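Local coordinates for protein AHL synthase (Burkholderia glumae, PDB 3P2H) that probably makes N-acyl-homoserine lactone quorum-sensing signals from a fatty acyl group carried on acyl carrier protein and S-adenosyl-L-methionine, releasing methylthioadenosine, at residues 4-9 and 54-59; 47-52 and 69-74; 85-90 and 159-164; 141-146 and 171-176. The protein carries 3 engineered substitutions. One frame throughout, in Å; residues are numbered along the deposited sequence.

Contact 1 (4-9 and 54-59); sequences FVHEAG and YVLGRD
Phe4, Val5 and His6 pair with Leu56, Val55 and Tyr54 as an antiparallel beta ladder, which joins the N-terminal strand 2-6 to strand 53-58 of the central sheet. Backbone bonds come in two reciprocal pairs. Phe4 N donates to Leu56 O at 2.7 Å and Leu56 N to Phe4 O; farther on, His6 and Tyr54 exchange bonds in the same way, with Tyr54 N to His6 O the longest at 3.1 Å. Between them Val5 and Val55 form the non-hydrogen-bonded pair, lying side by side on the face that packs on helix 120-133, their CG2 atoms 4.2 Å apart. On the other face the side chains cross. The Arg58 chain, extended from CG to NE, passes over one face of the Phe4 ring with CD 4.0 Å from the ring centroid, a CH-pi contact; the guanidinium stands nearly perpendicular to the ring, and its NH1 goes to Glu18 and Gly62 O. His6 crosses Leu56 at about a right angle, CD2 4.0 Å from Leu56 CG. One water completes the polar links: it lies in the planes of both flat groups, 2.8 Å from His6 NE2, and accepts a hydrogen bond from Arg58 NE at 3.0 Å.

Contact 2 (47-52 and 69-74); sequences YDRDDT and RLLPTT
Tyr47 and Asp48 meet Arg69 where the loop before strand 53-58 folds against strand 64-72. This is the tight part. Tyr47 CB sits over one face of the Arg69 guanidinium, 3.6 Å from CZ, while Asp48 lies at its edge. Arg69 NH1 donates to Asp48 OD1 at 3.1 Å in a salt bridge; NH1 reaches that oxygen from above the carboxylate plane, the two flat groups being 52° apart. The bend at chi3 (74°) turns NE out of line with the chain, and Thr52 CG2 packs on Arg69 CG at 3.5 Å. Leu71 CD2 lies against Thr52 OG1 at 3.5 Å, itself bonded to Tyr47 O and Arg49 N. Toward solvent, contacts thin out. Here Arg49 grips Asp51 side-on, with NE to OD2 at 2.8 Å and NH2 to OD1, across the type I turn 49-52, and Leu71 CD2 lies over one face of its guanidinium. A water bridges Arg49 NH2 to Pro72 O. Tyr47 lines the methylthioadenosine pocket and its OH bonds Glu81. Buried Arg69 and Asp48 share a network of charges and hydrogen bonds with Asp45, Arg23 and Tyr54, in which the two acids probably offset the positive charge of Arg69 beside the pocket.

Contact 3 (85-90 and 159-164); sequences HLLADE and HRAGAP
A loop-to-loop contact at the protein surface joins the chain after the 3-10 turn at Leu86 to the end of edge strand 157-160, where it leaves the sheet. Ala88 and Ala161 make the one direct hydrogen bond: Ala88 N donates to Ala161 O at 3.0 Å, in the carbonyl plane, with an N-H...O angle of 163°. Ala88 CB rests on the same oxygen at 3.4 Å. Beside it, Leu87 starts off away from the other segment, but its branch turns back and sets CD2 against Ala161 CB at 3.8 Å. Gly162 and Leu87 have the nearest CA atoms. The CA of Gly162 points a hydrogen almost straight at Leu86 O, 3.4 Å away with an angle of 171° at the hydrogen; a CB there would run into that oxygen. Two waters extend the seam. One donates to both Leu86 O and Ala163 O; the other donates to Ala161 O, which thus accepts two hydrogen bonds, and accepts from Asp89 N at 3.0 Å. Behind the seam, Leu86 leans on Val142 and Leu87 on Ile140 of strand 138-144, while Ala161 is also backbone-bonded to Ala174 of strand 170-178. Little side-chain surface is buried, and the joint is mainly one of backbone and water, consistent with the acetyltransferase-like (GNAT) fold of the autoinducer synthases, whose mixed sheet is edged here by strand 157-160.

Contact 4 (141-146 and 171-176); sequences GVTFCS and MVVACW. With NOO (N-(3-oxocyclohex-1-en-1-yl)octanamide), chain C.
Thr143 CG2 lies against Cys175 CB, modelled at 3.3 Å, a doubtfully short contact. The same methyl reaches the ligand octanoyl chain, 3.4 Å from NOO C12, and Gly141 lets the chain run close by: a CB there would strike C13. Phe144 offers its ring as a flat floor, with NOO C3 4.0 Å above the plane and over its centre. Val172 wedges between Val142 and Phe144: with CG1 anti to its own carbonyl carbon (chi1 -53°), CG1 touches Phe144 CD1 at 3.7 Å, and CG2 touches Val142 CG1. At the strand end Cys145 SG rests on Met171 CG at 3.5 Å, with Val173 CG1 on its other flank. Between the backbones the strands pair antiparallel through Thr143 and Val173, whose N and O atoms exchange two bonds of 2.9 Å, and Cys175 N to Gly141 O; the reverse Gly141 N bond is weak. Cys145 N still reaches Met171 O as the chain turns into helix 145-154. In the sheet, strand 138-144 lies between strands 97-105 and 170-178, and the latter carries 157-160 and 165-167.

How the contacts relate
All four contacts belong to one mixed sheet, contact 1 at the edge formed by the N-terminal strand 2-6 and contacts 3 and 4 on the other side of the chain centre. Contacts 1 and 2 touch: Tyr54 OH lies 2.6 Å from Asp48 OD1, a probable hydrogen bond. Contacts 3 and 4 also join, through Ala161 N and Ala174 O at 2.9 Å and His159 O and Trp176 N at 2.7 Å. Contacts 2 and 4 do not touch, their nearest atoms being about 7 Å apart, yet both border methylthioadenosine: Tyr47 and Val142 side chains each lie about 4 Å from it. Contact 4 also lines the inhibitor pocket. Contact 1 stands farther off, with the Tyr54 side chain about 11 Å from either ligand.

Contact 1 (4-9 and 54-59)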
loop_
_atom_site.group_PDB
_atom_site.type_symbol
_atom_site.label_atom_id
_atom_site.label_comp_id
_atom_site.label_asym_id
_atom_site.label_seq_id
_atom_site.Cartn_x
_atom_site.Cartn_y
_atom_site.Cartn_z
ATOM N N PHE A 4 -9.470 1.895 9.006
ATOM C CA PHE A 4 -8.806 2.095 10.289
ATOM C C PHE A 4 -7.309 2.229 10.070
ATOM O O PHE A 4 -6.669 1.306 9.570
ATOM C CB PHE A 4 -9.058 0.899 11.212
ATOM C CG PHE A 4 -10.505 0.656 11.505
ATOM C CD1 PHE A 4 -11.354 0.146 10.523
ATOM C CD2 PHE A 4 -11.032 0.958 12.756
ATOM C CE1 PHE A 4 -12.701 -0.059 10.784
ATOM C CE2 PHE A 4 -12.384 0.756 13.024
ATOM C CZ PHE A 4 -13.216 0.248 12.038
ATOM N N VAL A 5 -6.757 3.380 10.441
ATOM C CA VAL A 5 -5.329 3.624 10.291
ATOM C C VAL A 5 -4.618 3.463 11.636
ATOM O O VAL A 5 -4.955 4.128 12.619
ATOM C CB VAL A 5 -5.062 5.038 9.743
ATOM C CG1 VAL A 5 -3.576 5.250 9.550
ATOM C CG2 VAL A 5 -5.796 5.225 8.426
ATOM N N HIS A 6 -3.632 2.574 11.662
ATOM C CA HIS A 6 -2.859 2.298 12.864
ATOM C C HIS A 6 -1.459 2.884 12.696
ATOM O O HIS A 6 -0.673 2.398 11.884
ATOM C CB HIS A 6 -2.768 0.785 13.080
ATOM C CG HIS A 6 -4.097 0.111 13.236
ATOM N ND1 HIS A 6 -4.689 -0.097 14.465
ATOM C CD2 HIS A 6 -4.962 -0.381 12.316
ATOM C CE1 HIS A 6 -5.859 -0.688 14.295
ATOM N NE2 HIS A 6 -6.049 -0.873 13.000
ATOM N N GLU A 7 -1.158 3.936 13.454
ATOM C CA GLU A 7 0.150 4.589 13.383
ATOM C C GLU A 7 0.690 4.930 14.771
ATOM O O GLU A 7 1.328 5.966 14.956
ATOM C CB GLU A 7 0.057 5.861 12.522
ATOM C CG GLU A 7 -1.126 6.744 12.850
ATOM C CD GLU A 7 -1.359 7.862 11.836
ATOM O OE1 GLU A 7 -2.521 8.292 11.705
ATOM O OE2 GLU A 7 -0.398 8.326 11.184
ATOM N N ALA A 8 0.449 4.042 15.735
ATOM C CA ALA A 8 0.883 4.252 17.113
ATOM C C ALA A 8 2.025 3.339 17.556
ATOM O O ALA A 8 2.102 2.960 18.724
ATOM C CB ALA A 8 -0.309 4.077 18.056
ATOM N N GLY A 9 2.914 2.987 16.636
ATOM C CA GLY A 9 4.011 2.111 16.999
ATOM C C GLY A 9 3.596 0.660 16.863
ATOM O O GLY A 9 2.693 0.341 16.091
ATOM N N TYR A 54 -0.106 1.174 9.140
ATOM C CA TYR A 54 -1.036 0.252 8.487
ATOM C C TYR A 54 -2.455 0.785 8.349
ATOM O O TYR A 54 -2.958 1.516 9.205
ATOM C CB TYR A 54 -1.122 -1.068 9.256
ATOM C CG TYR A 54 0.166 -1.841 9.354
ATOM C CD1 TYR A 54 0.653 -2.571 8.270
ATOM C CD2 TYR A 54 0.898 -1.845 10.539
ATOM C CE1 TYR A 54 1.841 -3.291 8.366
ATOM C CE2 TYR A 54 2.084 -2.558 10.649
ATOM C CZ TYR A 54 2.551 -3.278 9.564
ATOM O OH TYR A 54 3.724 -3.981 9.686
ATOM N N VAL A 55 -3.099 0.388 7.261
ATOM C CA VAL A 55 -4.474 0.761 7.005
ATOM C C VAL A 55 -5.238 -0.552 6.884
ATOM O O VAL A 55 -4.819 -1.442 6.148
ATOM C CB VAL A 55 -4.629 1.538 5.676
ATOM C CG1 VAL A 55 -6.107 1.884 5.445
ATOM C CG2 VAL A 55 -3.776 2.798 5.696
ATOM N N LEU A 56 -6.333 -0.687 7.624
ATOM C CA LEU A 56 -7.154 -1.894 7.548
ATOM C C LEU A 56 -8.579 -1.487 7.202
ATOM O O LEU A 56 -9.095 -0.508 7.733
ATOM C CB LEU A 56 -7.184 -2.653 8.885
ATOM C CG LEU A 56 -5.899 -3.123 9.571
ATOM C CD1 LEU A 56 -6.253 -4.205 10.581
ATOM C CD2 LEU A 56 -4.924 -3.670 8.558
ATOM N N GLY A 57 -9.202 -2.229 6.300
ATOM C CA GLY A 57 -10.578 -1.943 5.945
ATOM C C GLY A 57 -11.391 -3.061 6.561
ATOM O O GLY A 57 -10.957 -4.207 6.523
ATOM N N ARG A 58 -12.541 -2.743 7.144
ATOM C CA ARG A 58 -13.389 -3.768 7.768
ATOM C C ARG A 58 -14.814 -3.704 7.220
ATOM O O ARG A 58 -15.348 -2.625 7.000
ATOM C CB ARG A 58 -13.406 -3.590 9.291
ATOM C CG ARG A 58 -12.057 -3.866 9.962
ATOM C CD ARG A 58 -12.097 -3.551 11.448
ATOM N NE ARG A 58 -10.828 -3.805 12.131
ATOM C CZ ARG A 58 -10.410 -5.002 12.530
ATOM N NH1 ARG A 58 -11.153 -6.085 12.321
ATOM N NH2 ARG A 58 -9.253 -5.115 13.163
ATOM N N ASP A 59 -15.425 -4.867 7.010
ATOM C CA ASP A 59 -16.780 -4.927 6.467
ATOM C C ASP A 59 -17.846 -4.744 7.537
ATOM O O ASP A 59 -17.533 -4.485 8.697
ATOM C CB ASP A 59 -16.995 -6.252 5.717
ATOM C CG ASP A 59 -16.951 -7.474 6.628
ATOM O OD1 ASP A 59 -16.800 -8.587 6.089
ATOM O OD2 ASP A 59 -17.077 -7.345 7.865
HETATM O O HOH W 1 -8.461 -2.257 13.011
#

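Contact 2 (47-52 and 69-74)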
loop_
_atom_site.group_PDB
_atom_site.type_symbol
_atom_site.label_atom_id
_atom_site.label_comp_id
_atom_site.label_asym_id
_atom_site.label_seq_id
_atom_site.Cartn_x
_atom_site.Cartn_y
_atom_site.Cartn_z
ATOM N N TYR A 47 9.883 -5.488 6.409
ATOM C CA TYR A 47 9.342 -4.136 6.384
ATOM C C TYR A 47 8.197 -3.904 7.363
ATOM O O TYR A 47 7.642 -2.809 7.437
ATOM C CB TYR A 47 8.942 -3.786 4.956
ATOM C CG TYR A 47 10.142 -3.876 4.050
ATOM C CD1 TYR A 47 11.193 -2.972 4.180
ATOM C CD2 TYR A 47 10.284 -4.926 3.150
ATOM C CE1 TYR A 47 12.364 -3.120 3.444
ATOM C CE2 TYR A 47 11.448 -5.083 2.411
ATOM C CZ TYR A 47 12.487 -4.179 2.569
ATOM O OH TYR A 47 13.669 -4.357 1.894
ATOM N N ASP A 48 7.859 -4.942 8.121
ATOM C CA ASP A 48 6.815 -4.837 9.130
ATOM C C ASP A 48 7.548 -4.553 10.438
ATOM O O ASP A 48 8.053 -5.464 11.083
ATOM C CB ASP A 48 6.028 -6.144 9.204
ATOM C CG ASP A 48 5.176 -6.368 7.973
ATOM O OD1 ASP A 48 4.326 -5.503 7.688
ATOM O OD2 ASP A 48 5.360 -7.394 7.289
ATOM N N ARG A 49 7.616 -3.275 10.804
ATOM C CA ARG A 49 8.330 -2.835 12.001
ATOM C C ARG A 49 7.427 -2.034 12.933
ATOM O O ARG A 49 6.291 -1.716 12.588
ATOM C CB ARG A 49 9.520 -1.959 11.596
ATOM C CG ARG A 49 10.335 -2.500 10.428
ATOM C CD ARG A 49 11.496 -1.569 10.058
ATOM N NE ARG A 49 11.048 -0.213 9.736
ATOM C CZ ARG A 49 11.163 0.362 8.541
ATOM N NH1 ARG A 49 11.718 -0.296 7.529
ATOM N NH2 ARG A 49 10.723 1.602 8.360
ATOM N N ASP A 50 7.943 -1.690 14.106
ATOM C CA ASP A 50 7.157 -0.924 15.062
ATOM C C ASP A 50 6.710 0.403 14.464
ATOM O O ASP A 50 5.625 0.892 14.781
ATOM C CB ASP A 50 7.959 -0.630 16.335
ATOM C CG ASP A 50 8.222 -1.868 17.171
ATOM O OD1 ASP A 50 7.569 -2.914 16.956
ATOM O OD2 ASP A 50 9.088 -1.785 18.069
ATOM N N ASP A 51 7.544 0.980 13.599
ATOM C CA ASP A 51 7.236 2.273 12.990
ATOM C C ASP A 51 6.390 2.206 11.715
ATOM O O ASP A 51 5.978 3.237 11.183
ATOM C CB ASP A 51 8.539 3.043 12.718
ATOM C CG ASP A 51 9.374 2.421 11.618
ATOM O OD1 ASP A 51 9.473 3.038 10.536
ATOM O OD2 ASP A 51 9.928 1.320 11.827
ATOM N N THR A 52 6.120 0.995 11.237
ATOM C CA THR A 52 5.324 0.821 10.028
ATOM C C THR A 52 3.903 1.317 10.258
ATOM O O THR A 52 3.352 1.144 11.340
ATOM C CB THR A 52 5.270 -0.663 9.610
ATOM O OG1 THR A 52 6.602 -1.147 9.409
ATOM C CG2 THR A 52 4.481 -0.827 8.322
ATOM N N ARG A 69 0.114 -0.881 3.559
ATOM C CA ARG A 69 1.286 -0.632 4.381
ATOM C C ARG A 69 1.940 0.653 3.901
ATOM O O ARG A 69 2.108 0.852 2.701
ATOM C CB ARG A 69 2.266 -1.806 4.252
ATOM C CG ARG A 69 3.529 -1.650 5.061
ATOM C CD ARG A 69 4.254 -2.975 5.224
ATOM N NE ARG A 69 4.937 -3.409 4.009
ATOM C CZ ARG A 69 5.630 -4.537 3.914
ATOM N NH1 ARG A 69 5.720 -5.345 4.960
ATOM N NH2 ARG A 69 6.255 -4.844 2.787
ATOM N N LEU A 70 2.289 1.525 4.841
ATOM C CA LEU A 70 2.933 2.793 4.514
ATOM C C LEU A 70 4.282 2.897 5.215
ATOM O O LEU A 70 4.387 2.649 6.417
ATOM C CB LEU A 70 2.042 3.970 4.929
ATOM C CG LEU A 70 0.799 4.196 4.059
ATOM C CD1 LEU A 70 -0.103 5.234 4.698
ATOM C CD2 LEU A 70 1.232 4.648 2.681
ATOM N N LEU A 71 5.310 3.257 4.452
ATOM C CA LEU A 71 6.662 3.405 4.983
ATOM C C LEU A 71 7.303 4.675 4.454
ATOM O O LEU A 71 7.101 5.039 3.303
ATOM C CB LEU A 71 7.536 2.219 4.565
ATOM C CG LEU A 71 7.228 0.828 5.117
ATOM C CD1 LEU A 71 8.053 -0.203 4.350
ATOM C CD2 LEU A 71 7.537 0.785 6.612
ATOM N N PRO A 72 8.083 5.372 5.293
ATOM C CA PRO A 72 8.739 6.597 4.834
ATOM C C PRO A 72 9.955 6.175 4.014
ATOM O O PRO A 72 10.619 5.195 4.354
ATOM C CB PRO A 72 9.129 7.283 6.141
ATOM C CG PRO A 72 9.467 6.126 7.025
ATOM C CD PRO A 72 8.354 5.128 6.722
ATOM N N THR A 73 10.256 6.893 2.938
ATOM C CA THR A 73 11.405 6.516 2.124
ATOM C C THR A 73 12.743 6.851 2.781
ATOM O O THR A 73 13.794 6.412 2.310
ATOM C CB THR A 73 11.358 7.167 0.737
ATOM O OG1 THR A 73 11.195 8.582 0.875
ATOM C CG2 THR A 73 10.215 6.579 -0.086
ATOM N N THR A 74 12.710 7.624 3.863
ATOM C CA THR A 74 13.938 7.977 4.562
ATOM C C THR A 74 14.434 6.775 5.368
ATOM O O THR A 74 15.506 6.813 5.969
ATOM C CB THR A 74 13.730 9.162 5.506
ATOM O OG1 THR A 74 12.676 8.860 6.419
ATOM C CG2 THR A 74 13.381 10.415 4.719
HETATM O O HOH W 2 10.674 2.828 5.730
#

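Contact 3 (85-90 and 159-164)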
loop_
_atom_site.group_PDB
_atom_site.type_symbol
_atom_site.label_atom_id
_atom_site.label_comp_id
_atom_site.label_asym_id
_atom_site.label_seq_id
_atom_site.Cartn_x
_atom_site.Cartn_y
_atom_site.Cartn_z
ATOM N N HIS A 85 15.801 -2.232 -9.424
ATOM C CA HIS A 85 15.968 -2.297 -10.871
ATOM C C HIS A 85 14.680 -2.003 -11.638
ATOM O O HIS A 85 14.690 -1.896 -12.864
ATOM C CB HIS A 85 16.517 -3.674 -11.271
ATOM C CG HIS A 85 15.720 -4.824 -10.736
ATOM N ND1 HIS A 85 14.477 -5.167 -11.227
ATOM C CD2 HIS A 85 15.982 -5.700 -9.735
ATOM C CE1 HIS A 85 14.009 -6.202 -10.552
ATOM N NE2 HIS A 85 14.902 -6.545 -9.641
ATOM N N LEU A 86 13.571 -1.868 -10.921
ATOM C CA LEU A 86 12.303 -1.574 -11.576
ATOM C C LEU A 86 12.185 -0.084 -11.824
ATOM O O LEU A 86 11.306 0.358 -12.555
ATOM C CB LEU A 86 11.119 -2.030 -10.717
ATOM C CG LEU A 86 10.858 -3.531 -10.562
ATOM C CD1 LEU A 86 9.523 -3.725 -9.851
ATOM C CD2 LEU A 86 10.830 -4.204 -11.911
ATOM N N LEU A 87 13.085 0.680 -11.215
ATOM C CA LEU A 87 13.074 2.130 -11.328
ATOM C C LEU A 87 13.882 2.711 -12.471
ATOM O O LEU A 87 14.959 2.214 -12.814
ATOM C CB LEU A 87 13.561 2.757 -10.026
ATOM C CG LEU A 87 12.629 2.635 -8.823
ATOM C CD1 LEU A 87 13.335 3.188 -7.596
ATOM C CD2 LEU A 87 11.329 3.386 -9.089
ATOM N N ALA A 88 13.348 3.781 -13.052
ATOM C CA ALA A 88 14.016 4.466 -14.141
ATOM C C ALA A 88 15.211 5.164 -13.511
ATOM O O ALA A 88 16.307 5.171 -14.069
ATOM C CB ALA A 88 13.080 5.485 -14.770
ATOM N N ASP A 89 14.982 5.728 -12.326
ATOM C CA ASP A 89 16.016 6.442 -11.585
ATOM C C ASP A 89 16.297 5.788 -10.233
ATOM O O ASP A 89 15.667 4.799 -9.867
ATOM C CB ASP A 89 15.580 7.888 -11.369
ATOM C CG ASP A 89 15.224 8.583 -12.666
ATOM O OD1 ASP A 89 16.059 8.568 -13.591
ATOM O OD2 ASP A 89 14.114 9.142 -12.758
ATOM N N GLU A 90 17.246 6.344 -9.490
ATOM C CA GLU A 90 17.582 5.801 -8.177
ATOM C C GLU A 90 16.411 5.992 -7.203
ATOM O O GLU A 90 15.659 6.964 -7.308
ATOM C CB GLU A 90 18.835 6.489 -7.634
ATOM C CG GLU A 90 19.182 6.097 -6.202
ATOM C CD GLU A 90 20.492 6.698 -5.742
ATOM O OE1 GLU A 90 20.721 7.901 -6.015
ATOM O OE2 GLU A 90 21.286 5.970 -5.100
ATOM N N HIS A 159 1.310 8.007 -12.080
ATOM C CA HIS A 159 2.200 7.973 -13.232
ATOM C C HIS A 159 3.344 7.010 -12.943
ATOM O O HIS A 159 3.718 6.793 -11.792
ATOM C CB HIS A 159 2.719 9.377 -13.604
ATOM C CG HIS A 159 3.377 10.117 -12.481
ATOM N ND1 HIS A 159 2.664 10.753 -11.488
ATOM C CD2 HIS A 159 4.685 10.339 -12.206
ATOM C CE1 HIS A 159 3.504 11.336 -10.652
ATOM N NE2 HIS A 159 4.736 11.100 -11.064
ATOM N N ARG A 160 3.895 6.432 -13.998
ATOM C CA ARG A 160 4.954 5.447 -13.858
ATOM C C ARG A 160 6.331 5.950 -13.441
ATOM O O ARG A 160 6.784 7.015 -13.874
ATOM C CB ARG A 160 5.051 4.643 -15.155
ATOM C CG ARG A 160 3.783 3.856 -15.421
ATOM C CD ARG A 160 3.846 3.033 -16.690
ATOM N NE ARG A 160 2.676 2.167 -16.794
ATOM C CZ ARG A 160 2.446 1.326 -17.796
ATOM N NH1 ARG A 160 3.308 1.235 -18.801
ATOM N NH2 ARG A 160 1.356 0.576 -17.788
ATOM N N ALA A 161 6.984 5.169 -12.584
ATOM C CA ALA A 161 8.327 5.484 -12.097
ATOM C C ALA A 161 9.329 4.580 -12.814
ATOM O O ALA A 161 10.539 4.708 -12.632
ATOM C CB ALA A 161 8.412 5.260 -10.587
ATOM N N GLY A 162 8.804 3.671 -13.633
ATOM C CA GLY A 162 9.637 2.746 -14.389
ATOM C C GLY A 162 8.827 2.010 -15.448
ATOM O O GLY A 162 7.605 2.146 -15.508
ATOM N N ALA A 163 9.502 1.231 -16.288
ATOM C CA ALA A 163 8.819 0.483 -17.336
ATOM C C ALA A 163 8.187 -0.764 -16.732
ATOM O O ALA A 163 8.722 -1.336 -15.789
ATOM C CB ALA A 163 9.817 0.088 -18.440
ATOM N N PRO A 164 7.034 -1.196 -17.265
ATOM C CA PRO A 164 6.361 -2.388 -16.746
ATOM C C PRO A 164 7.144 -3.670 -17.009
ATOM O O PRO A 164 7.864 -3.784 -17.997
ATOM C CB PRO A 164 5.011 -2.362 -17.458
ATOM C CG PRO A 164 5.322 -1.683 -18.745
ATOM C CD PRO A 164 6.229 -0.559 -18.320
HETATM O O HOH W 3 8.740 -0.383 -13.181
HETATM O O HOH W 4 12.238 6.277 -11.142
#

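Contact 4 (141-146 and 171-176)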
loop_
_atom_site.group_PDB
_atom_site.type_symbol
_atom_site.label_atom_id
_atom_site.label_comp_id
_atom_site.label_asym_id
_atom_site.label_seq_id
_atom_site.Cartn_x
_atom_site.Cartn_y
_atom_site.Cartn_z
ATOM N N GLY A 141 5.513 2.970 -5.235
ATOM C CA GLY A 141 5.420 1.558 -4.919
ATOM C C GLY A 141 5.164 0.673 -6.121
ATOM O O GLY A 141 4.655 1.122 -7.149
ATOM N N VAL A 142 5.528 -0.595 -5.992
ATOM C CA VAL A 142 5.322 -1.543 -7.069
ATOM C C VAL A 142 3.855 -1.921 -7.049
ATOM O O VAL A 142 3.328 -2.359 -6.020
ATOM C CB VAL A 142 6.179 -2.808 -6.878
ATOM C CG1 VAL A 142 5.921 -3.783 -8.005
ATOM C CG2 VAL A 142 7.639 -2.432 -6.819
ATOM N N THR A 143 3.191 -1.752 -8.180
ATOM C CA THR A 143 1.774 -2.067 -8.246
ATOM C C THR A 143 1.460 -2.930 -9.453
ATOM O O THR A 143 2.066 -2.770 -10.511
ATOM C CB THR A 143 0.927 -0.782 -8.353
ATOM O OG1 THR A 143 0.603 -0.530 -9.725
ATOM C CG2 THR A 143 1.708 0.402 -7.834
ATOM N N PHE A 144 0.521 -3.854 -9.284
ATOM C CA PHE A 144 0.100 -4.706 -10.386
ATOM C C PHE A 144 -0.482 -3.722 -11.404
ATOM O O PHE A 144 -1.101 -2.733 -11.015
ATOM C CB PHE A 144 -0.993 -5.667 -9.920
ATOM C CG PHE A 144 -0.517 -6.728 -8.965
ATOM C CD1 PHE A 144 0.682 -6.589 -8.275
ATOM C CD2 PHE A 144 -1.294 -7.859 -8.729
ATOM C CE1 PHE A 144 1.099 -7.564 -7.360
ATOM C CE2 PHE A 144 -0.888 -8.832 -7.822
ATOM C CZ PHE A 144 0.307 -8.687 -7.137
ATOM N N CYS A 145 -0.278 -3.966 -12.691
ATOM C CA CYS A 145 -0.821 -3.044 -13.677
ATOM C C CYS A 145 -2.346 -3.010 -13.599
ATOM O O CYS A 145 -2.962 -1.991 -13.880
ATOM C CB CYS A 145 -0.355 -3.422 -15.082
ATOM S SG CYS A 145 1.379 -3.002 -15.372
ATOM N N SER A 146 -2.957 -4.118 -13.198
ATOM C CA SER A 146 -4.411 -4.153 -13.084
ATOM C C SER A 146 -4.863 -3.165 -12.009
ATOM O O SER A 146 -5.916 -2.539 -12.129
ATOM C CB SER A 146 -4.882 -5.567 -12.740
ATOM O OG SER A 146 -4.277 -6.027 -11.550
ATOM N N MET A 171 2.167 -9.004 -14.329
ATOM C CA MET A 171 2.567 -7.700 -14.848
ATOM C C MET A 171 2.460 -6.632 -13.768
ATOM O O MET A 171 1.388 -6.423 -13.199
ATOM C CB MET A 171 1.692 -7.306 -16.040
ATOM C CG MET A 171 2.173 -6.060 -16.789
ATOM S SD MET A 171 3.736 -6.300 -17.702
ATOM C CE MET A 171 3.232 -7.567 -18.848
ATOM N N VAL A 172 3.576 -5.965 -13.488
ATOM C CA VAL A 172 3.622 -4.914 -12.479
ATOM C C VAL A 172 4.458 -3.739 -12.971
ATOM O O VAL A 172 5.144 -3.827 -13.994
ATOM C CB VAL A 172 4.244 -5.419 -11.155
ATOM C CG1 VAL A 172 3.537 -6.683 -10.689
ATOM C CG2 VAL A 172 5.732 -5.677 -11.350
ATOM N N VAL A 173 4.400 -2.638 -12.234
ATOM C CA VAL A 173 5.153 -1.456 -12.598
ATOM C C VAL A 173 5.359 -0.567 -11.385
ATOM O O VAL A 173 4.509 -0.510 -10.500
ATOM C CB VAL A 173 4.414 -0.653 -13.700
ATOM C CG1 VAL A 173 3.122 -0.060 -13.144
ATOM C CG2 VAL A 173 5.319 0.425 -14.246
ATOM N N ALA A 174 6.504 0.106 -11.326
ATOM C CA ALA A 174 6.775 1.014 -10.220
ATOM C C ALA A 174 5.839 2.184 -10.501
ATOM O O ALA A 174 5.841 2.731 -11.604
ATOM C CB ALA A 174 8.223 1.459 -10.244
ATOM N N CYS A 175 5.046 2.571 -9.510
ATOM C CA CYS A 175 4.065 3.629 -9.716
ATOM C C CYS A 175 4.104 4.780 -8.719
ATOM O O CYS A 175 4.276 4.574 -7.513
ATOM C CB CYS A 175 2.669 2.985 -9.713
ATOM S SG CYS A 175 1.224 4.029 -10.062
ATOM N N TRP A 176 3.958 5.994 -9.247
ATOM C CA TRP A 176 3.915 7.207 -8.442
ATOM C C TRP A 176 2.451 7.613 -8.310
ATOM O O TRP A 176 1.640 7.334 -9.194
ATOM C CB TRP A 176 4.593 8.393 -9.143
ATOM C CG TRP A 176 6.079 8.416 -9.261
ATOM C CD1 TRP A 176 6.809 8.250 -10.401
ATOM C CD2 TRP A 176 7.018 8.744 -8.228
ATOM N NE1 TRP A 176 8.142 8.463 -10.148
ATOM C CE2 TRP A 176 8.300 8.765 -8.821
ATOM C CE3 TRP A 176 6.899 9.025 -6.860
ATOM C CZ2 TRP A 176 9.460 9.057 -8.092
ATOM C CZ3 TRP A 176 8.054 9.318 -6.133
ATOM C CH2 TRP A 176 9.317 9.330 -6.755
HETATM C C1 NOO C . -3.678 -6.443 -6.028
HETATM O O1 NOO C . -4.298 -6.434 -7.087
HETATM C C2 NOO C . -2.611 -5.406 -5.699
HETATM C C3 NOO C . -1.514 -5.700 -4.878
HETATM C C4 NOO C . -1.527 -7.049 -4.131
HETATM C C5 NOO C . -2.968 -7.595 -3.777
HETATM C C6 NOO C . -3.955 -7.570 -4.984
HETATM N N7 NOO C . -0.353 -4.839 -4.679
HETATM C C8 NOO C . 0.410 -4.426 -3.554
HETATM O O8 NOO C . 0.896 -5.187 -2.724
HETATM C C9 NOO C . 0.676 -2.922 -3.323
HETATM C C10 NOO C . 0.374 -1.894 -4.444
HETATM C C11 NOO C . 1.324 -0.674 -4.302
HETATM C C12 NOO C . 0.626 0.662 -4.611
HETATM C C13 NOO C . 1.632 1.833 -4.582
HETATM C C14 NOO C . 1.236 2.945 -5.572
HETATM C C15 NOO C . 2.091 4.202 -5.381
HETATM O O HOH W 5 -1.170 -6.797 -13.294
#